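Local structure of intracellular exo-alpha-(1->5)-L-arabinofuranosidase (Bifidobacterium longum, 2Y2W) at residues Val56-Glu69 with Leu396-Leu410. The protein hydrolyses terminal alpha-(1->5)-linked arabinofuranosyl residues of arabinans and also acts on wheat arabinoxylan, helping to break down plant cell wall polysaccharides. Sequence-based numbering, arbitrary orientation.
Sequences VADVPPRLFGSFVE and LKHCDRVRSASRAQL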
ATOM      1  N   VAL D  56      16.152 -32.821  25.500  1.00 49.70           N
ATOM      2  CA  VAL D  56      15.833 -31.491  24.991  1.00 48.43           C
ATOM      3  C   VAL D  56      14.381 -31.483  24.498  1.00 47.49           C
ATOM      4  O   VAL D  56      13.563 -30.687  24.970  1.00 47.39           O
ATOM      5  CB  VAL D  56      16.801 -31.060  23.853  1.00 48.49           C
ATOM      6  CG1 VAL D  56      16.494 -29.644  23.387  1.00 48.48           C
ATOM      7  CG2 VAL D  56      18.255 -31.165  24.307  1.00 48.34           C
ATOM      8  N   ALA D  57      14.075 -32.390  23.568  1.00 46.24           N
ATOM      9  CA  ALA D  57      12.754 -32.501  22.946  1.00 45.00           C
ATOM     10  C   ALA D  57      12.684 -33.719  22.030  1.00 44.11           C
ATOM     11  O   ALA D  57      13.707 -34.336  21.724  1.00 44.02           O
ATOM     12  CB  ALA D  57      12.442 -31.248  22.146  1.00 45.02           C
ATOM     13  N   ASP D  58      11.471 -34.062  21.601  1.00 42.96           N
ATOM     14  CA  ASP D  58      11.280 -35.005  20.504  1.00 41.79           C
ATOM     15  C   ASP D  58      11.722 -34.321  19.215  1.00 40.89           C
ATOM     16  O   ASP D  58      11.378 -33.161  18.975  1.00 40.82           O
ATOM     17  CB  ASP D  58       9.814 -35.441  20.404  1.00 41.86           C
ATOM     18  CG  ASP D  58       8.872 -34.284  20.090  1.00 42.02           C
ATOM     19  OD1 ASP D  58       8.927 -33.254  20.798  1.00 41.80           O
ATOM     20  OD2 ASP D  58       8.076 -34.407  19.135  1.00 42.33           O
ATOM     21  N   VAL D  59      12.499 -35.026  18.397  1.00 39.65           N
ATOM     22  CA  VAL D  59      13.036 -34.434  17.173  1.00 38.53           C
ATOM     23  C   VAL D  59      11.938 -34.204  16.126  1.00 37.65           C
ATOM     24  O   VAL D  59      11.281 -35.156  15.693  1.00 37.62           O
ATOM     25  CB  VAL D  59      14.229 -35.248  16.588  1.00 38.60           C
ATOM     26  CG1 VAL D  59      13.888 -36.729  16.472  1.00 38.86           C
ATOM     27  CG2 VAL D  59      14.672 -34.679  15.239  1.00 38.43           C
ATOM     28  N   PRO D  60      11.728 -32.930  15.733  1.00 36.69           N
ATOM     29  CA  PRO D  60      10.756 -32.613  14.688  1.00 35.82           C
ATOM     30  C   PRO D  60      11.256 -33.050  13.311  1.00 34.82           C
ATOM     31  O   PRO D  60      12.421 -32.828  12.986  1.00 34.80           O
ATOM     32  CB  PRO D  60      10.641 -31.086  14.764  1.00 35.88           C
ATOM     33  CG  PRO D  60      11.936 -30.633  15.334  1.00 36.23           C
ATOM     34  CD  PRO D  60      12.409 -31.725  16.245  1.00 36.55           C
ATOM     35  N   PRO D  61      10.389 -33.698  12.513  1.00 33.99           N
ATOM     36  CA  PRO D  61      10.748 -34.081  11.146  1.00 33.28           C
ATOM     37  C   PRO D  61      11.031 -32.898  10.214  1.00 32.57           C
ATOM     38  O   PRO D  61      11.710 -33.071   9.202  1.00 32.34           O
ATOM     39  CB  PRO D  61       9.514 -34.848  10.665  1.00 33.25           C
ATOM     40  CG  PRO D  61       8.907 -35.382  11.904  1.00 33.58           C
ATOM     41  CD  PRO D  61       9.121 -34.322  12.936  1.00 33.92           C
ATOM     42  N   ARG D  62      10.520 -31.714  10.558  1.00 31.82           N
ATOM     43  CA  ARG D  62      10.698 -30.512   9.735  1.00 31.09           C
ATOM     44  C   ARG D  62      12.093 -29.903   9.849  1.00 30.46           C
ATOM     45  O   ARG D  62      12.461 -29.027   9.061  1.00 30.31           O
ATOM     46  CB  ARG D  62       9.647 -29.453  10.074  1.00 31.23           C
ATOM     47  CG  ARG D  62       8.275 -29.719   9.491  1.00 31.52           C
ATOM     48  CD  ARG D  62       7.519 -28.418   9.327  1.00 32.48           C
ATOM     49  NE  ARG D  62       6.123 -28.634   8.961  1.00 33.18           N
ATOM     50  CZ  ARG D  62       5.087 -28.365   9.748  1.00 33.76           C
ATOM     51  NH1 ARG D  62       5.272 -27.855  10.963  1.00 33.90           N
ATOM     52  NH2 ARG D  62       3.859 -28.600   9.314  1.00 34.05           N
ATOM     53  N   LEU D  63      12.860 -30.371  10.831  1.00 29.64           N
ATOM     54  CA  LEU D  63      14.240 -29.935  11.011  1.00 29.01           C
ATOM     55  C   LEU D  63      15.122 -30.343   9.828  1.00 28.56           C
ATOM     56  O   LEU D  63      16.165 -29.731   9.583  1.00 28.42           O
ATOM     57  CB  LEU D  63      14.808 -30.495  12.319  1.00 29.04           C
ATOM     58  CG  LEU D  63      15.910 -29.689  13.010  1.00 28.87           C
ATOM     59  CD1 LEU D  63      15.349 -28.404  13.597  1.00 28.91           C
ATOM     60  CD2 LEU D  63      16.573 -30.513  14.096  1.00 28.62           C
ATOM     61  N   PHE D  64      14.693 -31.371   9.100  1.00 28.01           N
ATOM     62  CA  PHE D  64      15.428 -31.854   7.936  1.00 27.63           C
ATOM     63  C   PHE D  64      14.786 -31.402   6.625  1.00 27.35           C
ATOM     64  O   PHE D  64      14.716 -32.156   5.655  1.00 27.39           O
ATOM     65  CB  PHE D  64      15.587 -33.376   7.995  1.00 27.70           C
ATOM     66  CG  PHE D  64      16.156 -33.869   9.299  1.00 28.02           C
ATOM     67  CD1 PHE D  64      17.481 -33.603   9.642  1.00 28.17           C
ATOM     68  CD2 PHE D  64      15.364 -34.584  10.189  1.00 27.99           C
ATOM     69  CE1 PHE D  64      18.006 -34.046  10.846  1.00 28.41           C
ATOM     70  CE2 PHE D  64      15.881 -35.033  11.398  1.00 28.72           C
ATOM     71  CZ  PHE D  64      17.205 -34.762  11.728  1.00 28.84           C
ATOM     72  N   GLY D  65      14.324 -30.156   6.607  1.00 26.97           N
ATOM     73  CA  GLY D  65      13.751 -29.567   5.408  1.00 26.59           C
ATOM     74  C   GLY D  65      14.788 -28.880   4.543  1.00 26.40           C
ATOM     75  O   GLY D  65      15.904 -28.608   4.991  1.00 26.30           O
ATOM     76  N   SER D  66      14.416 -28.610   3.293  1.00 26.16           N
ATOM     77  CA  SER D  66      15.264 -27.856   2.376  1.00 26.00           C
ATOM     78  C   SER D  66      14.485 -26.709   1.735  1.00 25.95           C
ATOM     79  O   SER D  66      13.423 -26.323   2.225  1.00 25.96           O
ATOM     80  CB  SER D  66      15.879 -28.769   1.309  1.00 25.99           C
ATOM     81  OG  SER D  66      16.858 -28.078   0.550  1.00 25.46           O
ATOM     82  N   PHE D  67      15.015 -26.179   0.636  1.00 25.88           N
ATOM     83  CA  PHE D  67      14.558 -24.920   0.075  1.00 25.83           C
ATOM     84  C   PHE D  67      14.890 -24.866  -1.414  1.00 25.86           C
ATOM     85  O   PHE D  67      16.050 -24.963  -1.805  1.00 25.83           O
ATOM     86  CB  PHE D  67      15.213 -23.766   0.861  1.00 25.91           C
ATOM     87  CG  PHE D  67      14.935 -22.378   0.320  1.00 25.97           C
ATOM     88  CD1 PHE D  67      13.728 -22.056  -0.289  1.00 25.88           C
ATOM     89  CD2 PHE D  67      15.887 -21.374   0.478  1.00 26.05           C
ATOM     90  CE1 PHE D  67      13.487 -20.771  -0.761  1.00 25.80           C
ATOM     91  CE2 PHE D  67      15.653 -20.087   0.009  1.00 26.13           C
ATOM     92  CZ  PHE D  67      14.450 -19.788  -0.610  1.00 25.69           C
ATOM     93  N   VAL D  68      13.852 -24.738  -2.234  1.00 25.94           N
ATOM     94  CA  VAL D  68      14.000 -24.588  -3.676  1.00 26.01           C
ATOM     95  C   VAL D  68      13.526 -23.196  -4.099  1.00 26.15           C
ATOM     96  O   VAL D  68      12.355 -22.839  -3.926  1.00 26.13           O
ATOM     97  CB  VAL D  68      13.242 -25.700  -4.455  1.00 25.98           C
ATOM     98  CG1 VAL D  68      13.177 -25.382  -5.937  1.00 25.96           C
ATOM     99  CG2 VAL D  68      13.913 -27.043  -4.251  1.00 25.85           C
ATOM    100  N   GLU D  69      14.456 -22.411  -4.635  1.00 26.20           N
ATOM    101  CA  GLU D  69      14.160 -21.074  -5.127  1.00 26.22           C
ATOM    102  C   GLU D  69      14.361 -21.030  -6.636  1.00 26.26           C
ATOM    103  O   GLU D  69      15.216 -21.742  -7.178  1.00 26.26           O
ATOM    104  CB  GLU D  69      15.059 -20.036  -4.440  1.00 26.22           C
ATOM    105  CG  GLU D  69      14.694 -18.575  -4.739  1.00 26.46           C
ATOM    106  CD  GLU D  69      15.591 -17.560  -4.035  1.00 26.98           C
ATOM    107  OE1 GLU D  69      16.374 -17.950  -3.140  1.00 27.42           O
ATOM    108  OE2 GLU D  69      15.503 -16.359  -4.374  1.00 26.46           O
ATOM    109  N   LEU D 396      19.810 -29.691  16.538  1.00 32.49           N
ATOM    110  CA  LEU D 396      19.289 -30.819  17.310  1.00 32.36           C
ATOM    111  C   LEU D 396      19.368 -30.566  18.817  1.00 32.44           C
ATOM    112  O   LEU D 396      18.471 -30.961  19.562  1.00 32.32           O
ATOM    113  CB  LEU D 396      20.014 -32.117  16.937  1.00 32.20           C
ATOM    114  CG  LEU D 396      19.640 -32.771  15.601  1.00 31.96           C
ATOM    115  CD1 LEU D 396      20.697 -33.772  15.165  1.00 31.68           C
ATOM    116  CD2 LEU D 396      18.278 -33.443  15.679  1.00 31.89           C
ATOM    117  N   LYS D 397      20.429 -29.889  19.256  1.00 32.61           N
ATOM    118  CA  LYS D 397      20.588 -29.521  20.667  1.00 32.76           C
ATOM    119  C   LYS D 397      19.582 -28.465  21.119  1.00 32.65           C
ATOM    120  O   LYS D 397      19.361 -28.284  22.318  1.00 32.64           O
ATOM    121  CB  LYS D 397      22.019 -29.055  20.955  1.00 32.89           C
ATOM    122  CG  LYS D 397      22.938 -30.160  21.468  1.00 33.38           C
ATOM    123  CD  LYS D 397      24.420 -29.852  21.237  1.00 34.11           C
ATOM    124  CE  LYS D 397      25.060 -29.125  22.414  1.00 34.69           C
ATOM    125  NZ  LYS D 397      24.640 -27.698  22.508  1.00 35.42           N
ATOM    126  N   HIS D 398      18.973 -27.776  20.156  1.00 32.62           N
ATOM    127  CA  HIS D 398      17.970 -26.754  20.451  1.00 32.64           C
ATOM    128  C   HIS D 398      16.664 -26.971  19.679  1.00 32.48           C
ATOM    129  O   HIS D 398      15.938 -26.016  19.394  1.00 32.38           O
ATOM    130  CB  HIS D 398      18.535 -25.353  20.184  1.00 32.67           C
ATOM    131  CG  HIS D 398      19.682 -24.985  21.073  1.00 32.97           C
ATOM    132  ND1 HIS D 398      19.508 -24.533  22.364  1.00 33.49           N
ATOM    133  CD2 HIS D 398      21.019 -25.006  20.859  1.00 33.24           C
ATOM    134  CE1 HIS D 398      20.689 -24.291  22.906  1.00 33.47           C
ATOM    135  NE2 HIS D 398      21.623 -24.570  22.014  1.00 33.53           N
ATOM    136  N   CYS D 399      16.358 -28.228  19.364  1.00 32.43           N
ATOM    137  CA  CYS D 399      15.141 -28.549  18.616  1.00 32.43           C
ATOM    138  C   CYS D 399      13.882 -28.524  19.488  1.00 32.31           C
ATOM    139  O   CYS D 399      12.822 -28.988  19.077  1.00 32.45           O
ATOM    140  CB  CYS D 399      15.286 -29.876  17.855  1.00 32.49           C
ATOM    141  SG  CYS D 399      15.129 -31.383  18.836  1.00 32.91           S
ATOM    142  N   ASP D 400      14.012 -27.970  20.689  1.00 32.21           N
ATOM    143  CA  ASP D 400      12.876 -27.735  21.572  1.00 32.07           C
ATOM    144  C   ASP D 400      12.177 -26.439  21.194  1.00 31.90           C
ATOM    145  O   ASP D 400      10.973 -26.286  21.410  1.00 32.03           O
ATOM    146  CB  ASP D 400      13.322 -27.693  23.042  1.00 32.13           C
ATOM    147  CG  ASP D 400      14.370 -26.614  23.319  1.00 32.66           C
ATOM    148  OD1 ASP D 400      15.333 -26.482  22.531  1.00 32.83           O
ATOM    149  OD2 ASP D 400      14.235 -25.903  24.338  1.00 33.48           O
ATOM    150  N   ARG D 401      12.944 -25.507  20.636  1.00 31.60           N
ATOM    151  CA  ARG D 401      12.415 -24.219  20.216  1.00 31.22           C
ATOM    152  C   ARG D 401      12.518 -24.053  18.703  1.00 30.90           C
ATOM    153  O   ARG D 401      11.720 -23.337  18.098  1.00 30.97           O
ATOM    154  CB  ARG D 401      13.134 -23.079  20.940  1.00 31.31           C
ATOM    155  CG  ARG D 401      12.364 -21.767  20.958  1.00 31.43           C
ATOM    156  CD  ARG D 401      11.088 -21.873  21.787  1.00 31.89           C
ATOM    157  NE  ARG D 401      10.238 -20.694  21.638  1.00 32.26           N
ATOM    158  CZ  ARG D 401      10.377 -19.570  22.339  1.00 32.53           C
ATOM    159  NH1 ARG D 401      11.339 -19.455  23.251  1.00 32.38           N
ATOM    160  NH2 ARG D 401       9.550 -18.556  22.128  1.00 32.49           N
ATOM    161  N   VAL D 402      13.503 -24.716  18.102  1.00 30.42           N
ATOM    162  CA  VAL D 402      13.633 -24.758  16.650  1.00 29.94           C
ATOM    163  C   VAL D 402      12.940 -26.017  16.133  1.00 29.73           C
ATOM    164  O   VAL D 402      13.522 -27.104  16.108  1.00 29.70           O
ATOM    165  CB  VAL D 402      15.115 -24.710  16.194  1.00 29.93           C
ATOM    166  CG1 VAL D 402      15.216 -24.750  14.671  1.00 29.73           C
ATOM    167  CG2 VAL D 402      15.803 -23.464  16.737  1.00 29.74           C
ATOM    168  N   ARG D 403      11.683 -25.862  15.734  1.00 29.38           N
ATOM    169  CA  ARG D 403      10.876 -26.991  15.282  1.00 29.01           C
ATOM    170  C   ARG D 403      10.884 -27.148  13.759  1.00 28.72           C
ATOM    171  O   ARG D 403      10.257 -28.059  13.218  1.00 28.72           O
ATOM    172  CB  ARG D 403       9.445 -26.873  15.819  1.00 29.09           C
ATOM    173  CG  ARG D 403       9.334 -26.783  17.347  1.00 29.03           C
ATOM    174  CD  ARG D 403       9.834 -28.037  18.064  1.00 29.41           C
ATOM    175  NE  ARG D 403       9.138 -29.250  17.632  1.00 29.74           N
ATOM    176  CZ  ARG D 403       9.365 -30.465  18.122  1.00 29.52           C
ATOM    177  NH1 ARG D 403      10.269 -30.650  19.074  1.00 29.55           N
ATOM    178  NH2 ARG D 403       8.679 -31.501  17.658  1.00 29.29           N
ATOM    179  N   SER D 404      11.600 -26.259  13.076  1.00 28.46           N
ATOM    180  CA  SER D 404      11.755 -26.330  11.626  1.00 28.10           C
ATOM    181  C   SER D 404      13.074 -25.720  11.175  1.00 27.94           C
ATOM    182  O   SER D 404      13.525 -24.719  11.729  1.00 27.95           O
ATOM    183  CB  SER D 404      10.597 -25.630  10.917  1.00 28.01           C
ATOM    184  OG  SER D 404      10.684 -25.815   9.516  1.00 27.88           O
ATOM    185  N   ALA D 405      13.681 -26.336  10.165  1.00 27.71           N
ATOM    186  CA  ALA D 405      14.893 -25.818   9.544  1.00 27.59           C
ATOM    187  C   ALA D 405      14.935 -26.186   8.062  1.00 27.47           C
ATOM    188  O   ALA D 405      14.634 -27.320   7.685  1.00 27.48           O
ATOM    189  CB  ALA D 405      16.134 -26.333  10.266  1.00 27.57           C
ATOM    190  N   SER D 406      15.300 -25.219   7.226  1.00 27.28           N
ATOM    191  CA  SER D 406      15.407 -25.447   5.792  1.00 27.27           C
ATOM    192  C   SER D 406      16.802 -25.102   5.300  1.00 27.25           C
ATOM    193  O   SER D 406      17.204 -23.937   5.327  1.00 27.36           O
ATOM    194  CB  SER D 406      14.365 -24.629   5.022  1.00 27.25           C
ATOM    195  OG  SER D 406      13.079 -24.747   5.602  1.00 27.05           O
ATOM    196  N   ARG D 407      17.538 -26.119   4.861  1.00 27.21           N
ATOM    197  CA  ARG D 407      18.878 -25.914   4.328  1.00 27.14           C
ATOM    198  C   ARG D 407      18.795 -25.342   2.916  1.00 27.10           C
ATOM    199  O   ARG D 407      18.054 -25.850   2.071  1.00 27.10           O
ATOM    200  CB  ARG D 407      19.683 -27.213   4.332  1.00 27.16           C
ATOM    201  CG  ARG D 407      21.185 -26.980   4.233  1.00 27.51           C
ATOM    202  CD  ARG D 407      21.886 -28.101   3.491  1.00 27.90           C
ATOM    203  NE  ARG D 407      23.219 -27.693   3.046  1.00 28.21           N
ATOM    204  CZ  ARG D 407      23.473 -27.050   1.908  1.00 28.73           C
ATOM    205  NH1 ARG D 407      22.488 -26.726   1.077  1.00 28.50           N
ATOM    206  NH2 ARG D 407      24.719 -26.723   1.598  1.00 29.28           N
ATOM    207  N   ALA D 408      19.555 -24.279   2.675  1.00 27.08           N
ATOM    208  CA  ALA D 408      19.564 -23.601   1.384  1.00 27.10           C
ATOM    209  C   ALA D 408      20.849 -23.904   0.614  1.00 27.02           C
ATOM    210  O   ALA D 408      21.942 -23.672   1.129  1.00 27.03           O
ATOM    211  CB  ALA D 408      19.402 -22.098   1.581  1.00 27.07           C
ATOM    212  N   GLN D 409      20.741 -24.440  -0.604  1.00 27.00           N
ATOM    213  CA  GLN D 409      19.478 -24.855  -1.218  1.00 27.03           C
ATOM    214  C   GLN D 409      19.561 -26.321  -1.664  1.00 27.08           C
ATOM    215  O   GLN D 409      20.556 -26.994  -1.394  1.00 27.16           O
ATOM    216  CB  GLN D 409      19.106 -23.927  -2.384  1.00 27.11           C
ATOM    217  CG  GLN D 409      18.487 -22.601  -1.937  1.00 27.09           C
ATOM    218  CD  GLN D 409      18.160 -21.663  -3.082  1.00 27.03           C
ATOM    219  OE1 GLN D 409      17.857 -22.095  -4.193  1.00 27.16           O
ATOM    220  NE2 GLN D 409      18.205 -20.365  -2.806  1.00 26.94           N
ATOM    221  N   LEU D 410      18.526 -26.816  -2.339  1.00 27.02           N
ATOM    222  CA  LEU D 410      18.422 -28.252  -2.623  1.00 26.91           C
ATOM    223  C   LEU D 410      19.320 -28.760  -3.759  1.00 26.76           C
ATOM    224  O   LEU D 410      19.999 -29.776  -3.602  1.00 26.82           O
ATOM    225  CB  LEU D 410      16.963 -28.660  -2.863  1.00 26.89           C
ATOM    226  CG  LEU D 410      16.659 -30.163  -2.908  1.00 27.19           C
ATOM    227  CD1 LEU D 410      17.021 -30.861  -1.594  1.00 27.27           C
ATOM    228  CD2 LEU D 410      15.202 -30.406  -3.264  1.00 27.07           C
TER
HETATM  229  O   HOH W   1      15.021 -28.461  26.398  1.00 20.47           O
HETATM  230  O   HOH W   2      11.915 -26.775   4.621  1.00 28.76           O
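R403 folds back across D58 and P60, its chain bent at chi2 and chi3 (-64° and -57°). Its NH1 bonds to D58 O at 2.7 Å, nearly in line with that carbonyl, and also to C399 O within its own segment, while NH2 makes a weak salt bridge to D58 OD2. P60 CB rests over one guanidinium face, offset toward its rim; the compact, apolar proline ring lets the cation lie close while leaving its N-H groups to the acceptors. A lysine in place of R403 would probably serve fewer of these acceptors, leaving the D58 carboxylate or a loop carbonyl without its mate.

Backbone bonds take over further along. A405 N donates to R62 O, in the turn before the strand, at 3.2 Å; R407 N then donates to G65 O at 3.0 Å, where strands 65-67 and 402-408 run parallel. The short side chain of S66, with OG anti to the backbone N (chi1 -171°), donates to R407 O at 3.0 Å.

Among apolar groups, branched L63 fills two directions: CD1 meets V402 CG1 at 3.8 Å and A405 CB, while CD2 meets L396 CD2 at 3.7 Å. The small methyl of A408 lets the F67 ring edge come close, CB lying in the ring plane.

Past the strands, Q409 NE2 donates to E69 OE1 (3.0 Å) and E69 N to Q409 OE1, both weakly; E69 OE2 turns to F115 N and W139 NE1. Both residues probably bind arabinofuranose, as in related enzymes, at the C-terminal end of the (beta/alpha)8 barrel, which these first and eighth strands close.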